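Local coordinates for protein adenylosuccinate lyase (Francisella tularensis subsp. tularensis SCHU S4, PDB 4EEI) that probably cleaves adenylosuccinate to AMP and fumarate, and succinylaminoimidazole carboxamide ribonucleotide (SAICAR) in the same way, in purine biosynthesis, at residues I47-I61 / A71-T84. Sequence-based numbering, arbitrary orientation. Where two conformers were deposited one is given.
Sequences IRARAQIRPERVDEI and AFCTSIAEQFTAET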
# COMPACT_ATOMS: atom_id res chain seq x y z
N ILE B 47 31.92 -33.07 -9.37
CA ILE B 47 31.85 -31.82 -8.62
C ILE B 47 30.83 -31.93 -7.49
O ILE B 47 31.06 -31.45 -6.38
CB ILE B 47 31.54 -30.64 -9.56
CG1 ILE B 47 32.67 -30.46 -10.58
CG2 ILE B 47 31.31 -29.35 -8.77
CD1 ILE B 47 32.42 -29.35 -11.61
N ARG B 48 29.70 -32.56 -7.79
CA ARG B 48 28.64 -32.77 -6.80
C ARG B 48 29.17 -33.48 -5.55
O ARG B 48 28.79 -33.13 -4.43
CB ARG B 48 27.49 -33.58 -7.42
CG ARG B 48 26.30 -33.83 -6.50
CD ARG B 48 25.12 -34.46 -7.26
NE ARG B 48 24.56 -33.57 -8.29
CZ ARG B 48 24.61 -33.81 -9.60
NH1 ARG B 48 25.18 -34.91 -10.07
NH2 ARG B 48 24.06 -32.95 -10.45
N ALA B 49 30.06 -34.44 -5.74
CA ALA B 49 30.55 -35.26 -4.62
C ALA B 49 31.60 -34.57 -3.74
O ALA B 49 31.85 -35.01 -2.62
CB ALA B 49 31.11 -36.58 -5.15
N ARG B 50 32.21 -33.50 -4.24
CA ARG B 50 33.38 -32.93 -3.58
C ARG B 50 33.22 -31.46 -3.18
O ARG B 50 33.80 -31.02 -2.19
CB ARG B 50 34.59 -33.07 -4.50
CG ARG B 50 34.75 -34.46 -5.07
CD ARG B 50 36.14 -34.98 -4.81
NE ARG B 50 37.14 -33.96 -5.10
CZ ARG B 50 37.68 -33.76 -6.30
NH1 ARG B 50 37.33 -34.53 -7.32
NH2 ARG B 50 38.58 -32.80 -6.48
N ALA B 51 32.44 -30.71 -3.95
CA ALA B 51 32.36 -29.27 -3.76
C ALA B 51 31.84 -28.90 -2.37
O ALA B 51 30.86 -29.47 -1.88
CB ALA B 51 31.49 -28.62 -4.84
N GLN B 52 32.52 -27.94 -1.74
CA GLN B 52 32.10 -27.44 -0.44
C GLN B 52 31.48 -26.06 -0.58
O GLN B 52 31.91 -25.26 -1.42
CB GLN B 52 33.29 -27.39 0.52
CG GLN B 52 33.97 -28.73 0.75
CD GLN B 52 33.11 -29.68 1.55
OE1 GLN B 52 32.63 -29.34 2.63
NE2 GLN B 52 32.90 -30.88 1.02
N ILE B 53 30.48 -25.77 0.24
CA ILE B 53 29.86 -24.45 0.27
C ILE B 53 30.57 -23.63 1.35
O ILE B 53 30.58 -24.02 2.51
CB ILE B 53 28.36 -24.54 0.58
CG1 ILE B 53 27.68 -25.47 -0.42
CG2 ILE B 53 27.71 -23.16 0.56
CD1 ILE B 53 27.73 -24.95 -1.86
N ARG B 54 31.15 -22.50 0.95
CA ARG B 54 32.00 -21.72 1.86
C ARG B 54 31.62 -20.24 1.85
O ARG B 54 32.30 -19.43 1.21
CB ARG B 54 33.46 -21.87 1.46
CG ARG B 54 33.97 -23.31 1.53
CD ARG B 54 35.31 -23.44 0.83
NE ARG B 54 35.92 -24.76 1.03
CZ ARG B 54 37.02 -25.18 0.41
NH1 ARG B 54 37.63 -24.39 -0.46
NH2 ARG B 54 37.51 -26.39 0.66
N PRO B 55 30.55 -19.89 2.57
CA PRO B 55 29.99 -18.53 2.48
C PRO B 55 31.03 -17.47 2.82
O PRO B 55 31.05 -16.40 2.22
CB PRO B 55 28.87 -18.55 3.52
CG PRO B 55 28.48 -20.00 3.63
CD PRO B 55 29.78 -20.75 3.49
N GLU B 56 31.89 -17.81 3.77
CA GLU B 56 32.99 -16.97 4.21
C GLU B 56 33.93 -16.60 3.07
O GLU B 56 34.30 -15.44 2.90
CB GLU B 56 33.76 -17.70 5.32
CG GLU B 56 34.28 -19.12 4.96
CD GLU B 56 33.26 -20.22 5.18
OE1 GLU B 56 32.13 -19.92 5.60
OE2 GLU B 56 33.59 -21.41 4.96
N ARG B 57 34.31 -17.60 2.28
CA ARG B 57 35.22 -17.45 1.17
C ARG B 57 34.56 -16.64 0.04
O ARG B 57 35.22 -15.82 -0.61
CB ARG B 57 35.65 -18.83 0.67
CG ARG B 57 36.52 -18.81 -0.56
CD ARG B 57 37.80 -18.06 -0.31
NE ARG B 57 38.65 -18.07 -1.50
CZ ARG B 57 39.57 -17.15 -1.77
NH1 ARG B 57 39.77 -16.14 -0.93
NH2 ARG B 57 40.29 -17.24 -2.88
N VAL B 58 33.27 -16.87 -0.17
CA VAL B 58 32.51 -16.11 -1.16
C VAL B 58 32.57 -14.62 -0.83
O VAL B 58 32.77 -13.78 -1.71
CB VAL B 58 31.04 -16.59 -1.25
CG1 VAL B 58 30.25 -15.72 -2.22
CG2 VAL B 58 30.97 -18.06 -1.67
N ASP B 59 32.40 -14.30 0.45
CA ASP B 59 32.45 -12.92 0.91
C ASP B 59 33.78 -12.23 0.63
O ASP B 59 33.80 -11.10 0.13
CB ASP B 59 32.11 -12.83 2.40
CG ASP B 59 30.66 -13.15 2.68
OD1 ASP B 59 29.87 -13.18 1.72
OD2 ASP B 59 30.31 -13.36 3.86
N GLU B 60 34.90 -12.88 0.94
CA GLU B 60 36.19 -12.25 0.69
C GLU B 60 36.46 -12.06 -0.81
O GLU B 60 37.01 -11.04 -1.21
CB GLU B 60 37.36 -12.98 1.38
CG GLU B 60 37.27 -14.50 1.44
CD GLU B 60 38.43 -15.12 2.23
OE1 GLU B 60 39.17 -15.94 1.65
OE2 GLU B 60 38.59 -14.79 3.42
N ILE B 61 36.03 -13.03 -1.62
CA ILE B 61 36.16 -12.92 -3.07
C ILE B 61 35.26 -11.80 -3.60
O ILE B 61 35.65 -11.05 -4.51
CB ILE B 61 35.83 -14.26 -3.77
CG1 ILE B 61 36.81 -15.34 -3.33
CG2 ILE B 61 35.88 -14.10 -5.28
CD1 ILE B 61 36.46 -16.74 -3.82
N ALA B 71 31.88 -14.41 -7.58
CA ALA B 71 32.49 -14.82 -6.31
C ALA B 71 32.14 -16.27 -5.96
O ALA B 71 33.01 -17.05 -5.59
CB ALA B 71 32.09 -13.89 -5.19
N PHE B 72 30.85 -16.60 -6.06
CA PHE B 72 30.39 -17.97 -5.82
C PHE B 72 31.04 -18.98 -6.77
O PHE B 72 31.54 -20.02 -6.33
CB PHE B 72 28.87 -18.04 -5.93
CG PHE B 72 28.34 -19.44 -6.14
CD1 PHE B 72 28.27 -20.33 -5.08
CD2 PHE B 72 27.92 -19.86 -7.39
CE1 PHE B 72 27.80 -21.62 -5.26
CE2 PHE B 72 27.43 -21.15 -7.58
CZ PHE B 72 27.37 -22.02 -6.51
N CYS B 73 31.01 -18.69 -8.06
CA CYS B 73 31.62 -19.59 -9.05
C CYS B 73 33.10 -19.80 -8.78
O CYS B 73 33.61 -20.92 -8.83
CB CYS B 73 31.41 -19.06 -10.46
SG CYS B 73 29.69 -19.09 -11.00
N THR B 74 33.80 -18.70 -8.49
CA THR B 74 35.22 -18.77 -8.16
C THR B 74 35.44 -19.62 -6.91
O THR B 74 36.41 -20.37 -6.83
CB THR B 74 35.83 -17.37 -7.99
OG1 THR B 74 35.69 -16.63 -9.21
CG2 THR B 74 37.30 -17.45 -7.63
N SER B 75 34.53 -19.53 -5.94
CA SER B 75 34.70 -20.33 -4.72
C SER B 75 34.59 -21.83 -5.01
O SER B 75 35.24 -22.64 -4.35
CB SER B 75 33.70 -19.91 -3.63
OG SER B 75 32.41 -20.45 -3.87
N ILE B 76 33.77 -22.19 -6.00
CA ILE B 76 33.64 -23.58 -6.41
C ILE B 76 34.82 -24.03 -7.28
O ILE B 76 35.49 -25.03 -6.99
CB ILE B 76 32.33 -23.81 -7.21
CG1 ILE B 76 31.09 -23.48 -6.36
CG2 ILE B 76 32.27 -25.24 -7.73
CD1 ILE B 76 31.06 -24.16 -5.00
N ALA B 77 35.06 -23.29 -8.36
CA ALA B 77 36.12 -23.61 -9.31
C ALA B 77 37.50 -23.79 -8.67
O ALA B 77 38.29 -24.64 -9.11
CB ALA B 77 36.18 -22.55 -10.41
N GLU B 78 37.79 -23.01 -7.64
CA GLU B 78 39.12 -23.06 -7.04
C GLU B 78 39.34 -24.34 -6.23
O GLU B 78 40.45 -24.60 -5.75
CB GLU B 78 39.40 -21.80 -6.19
CG GLU B 78 38.65 -21.74 -4.87
CD GLU B 78 38.94 -20.46 -4.10
OE1 GLU B 78 39.62 -19.56 -4.65
OE2 GLU B 78 38.49 -20.35 -2.94
N GLN B 79 38.29 -25.15 -6.09
CA GLN B 79 38.41 -26.43 -5.39
C GLN B 79 38.77 -27.56 -6.36
O GLN B 79 38.98 -28.69 -5.94
CB GLN B 79 37.10 -26.76 -4.66
CG GLN B 79 36.69 -25.74 -3.61
CD GLN B 79 35.37 -26.08 -2.95
OE1 GLN B 79 35.16 -27.19 -2.49
NE2 GLN B 79 34.46 -25.11 -2.92
N PHE B 80 38.86 -27.24 -7.64
CA PHE B 80 39.08 -28.26 -8.67
C PHE B 80 40.18 -27.91 -9.65
O PHE B 80 40.60 -26.75 -9.73
CB PHE B 80 37.78 -28.52 -9.43
CG PHE B 80 36.65 -28.99 -8.56
CD1 PHE B 80 35.78 -28.08 -7.97
CD2 PHE B 80 36.49 -30.34 -8.29
CE1 PHE B 80 34.76 -28.52 -7.15
CE2 PHE B 80 35.47 -30.79 -7.48
CZ PHE B 80 34.60 -29.87 -6.90
N THR B 81 40.65 -28.90 -10.41
CA THR B 81 41.59 -28.67 -11.49
C THR B 81 40.97 -27.73 -12.52
O THR B 81 39.74 -27.64 -12.62
CB THR B 81 42.01 -29.98 -12.20
OG1 THR B 81 40.85 -30.63 -12.74
CG2 THR B 81 42.71 -30.92 -11.23
N ALA B 82 41.81 -27.03 -13.27
CA ALA B 82 41.32 -26.13 -14.32
C ALA B 82 40.47 -26.90 -15.32
O ALA B 82 39.48 -26.39 -15.84
CB ALA B 82 42.48 -25.45 -15.01
N GLU B 83 40.86 -28.15 -15.57
CA GLU B 83 40.13 -29.03 -16.48
C GLU B 83 38.72 -29.35 -15.98
O GLU B 83 37.73 -29.15 -16.71
CB GLU B 83 40.91 -30.34 -16.69
CG GLU B 83 40.27 -31.29 -17.69
CD GLU B 83 40.59 -30.92 -19.14
OE1 GLU B 83 41.70 -30.42 -19.40
OE2 GLU B 83 39.71 -31.13 -20.01
N THR B 84 38.61 -29.85 -14.76
CA THR B 84 37.33 -30.23 -14.18
C THR B 84 36.34 -29.07 -14.11
O THR B 84 35.15 -29.23 -14.35
CB THR B 84 37.51 -30.84 -12.78
OG1 THR B 84 38.24 -32.07 -12.90
CG2 THR B 84 36.17 -31.13 -12.13
O HOH W 1 31.67 -22.22 -1.84
O HOH W 2 36.66 -22.16 -2.14
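Q79 reaches over to the backbone of Q52 and binds it as a neighbouring strand would. Its CB leads to CG, which lies 3.6 Å from NH1 of R54. The chain runs on extended (chi2 178°), bringing CD over one face of the R54 guanidinium, offset toward its rim, the two planes only 15° apart. At the tip OE1 accepts from Q52 N at 2.8 Å, in the carbonyl plane on a lone pair, while NE2 donates to Q52 O at 3.0 Å and, with its other hydrogen, to S75 O. A glutamine suits this place because one amide can both give and accept.

R57 grips E78 side-on: NE meets OE2 at 2.7 Å and NH2 meets OE1 at 3.0 Å, both on syn lone pairs, since a guanidinium can present two N-H groups side by side to a carboxylate. Its NH1 holds E60. At either end, the flat F80 ring offers a face to the I47 CG1 methylene (CH-pi), and I61 CG2 packs on A71 CB, the small alanine letting helix segments 55-61 and 71-77 approach to 8.5 Å between axes.

The Q79 amide thus fastens the loop at Q52 to the turn after helix 68-77, R57 ties helix 55-65 to E78 in that turn, and two waters reach S75 of the helix. R57, with R54 acting through a water, probably stabilises the charge of E78, though R57 also serves E60.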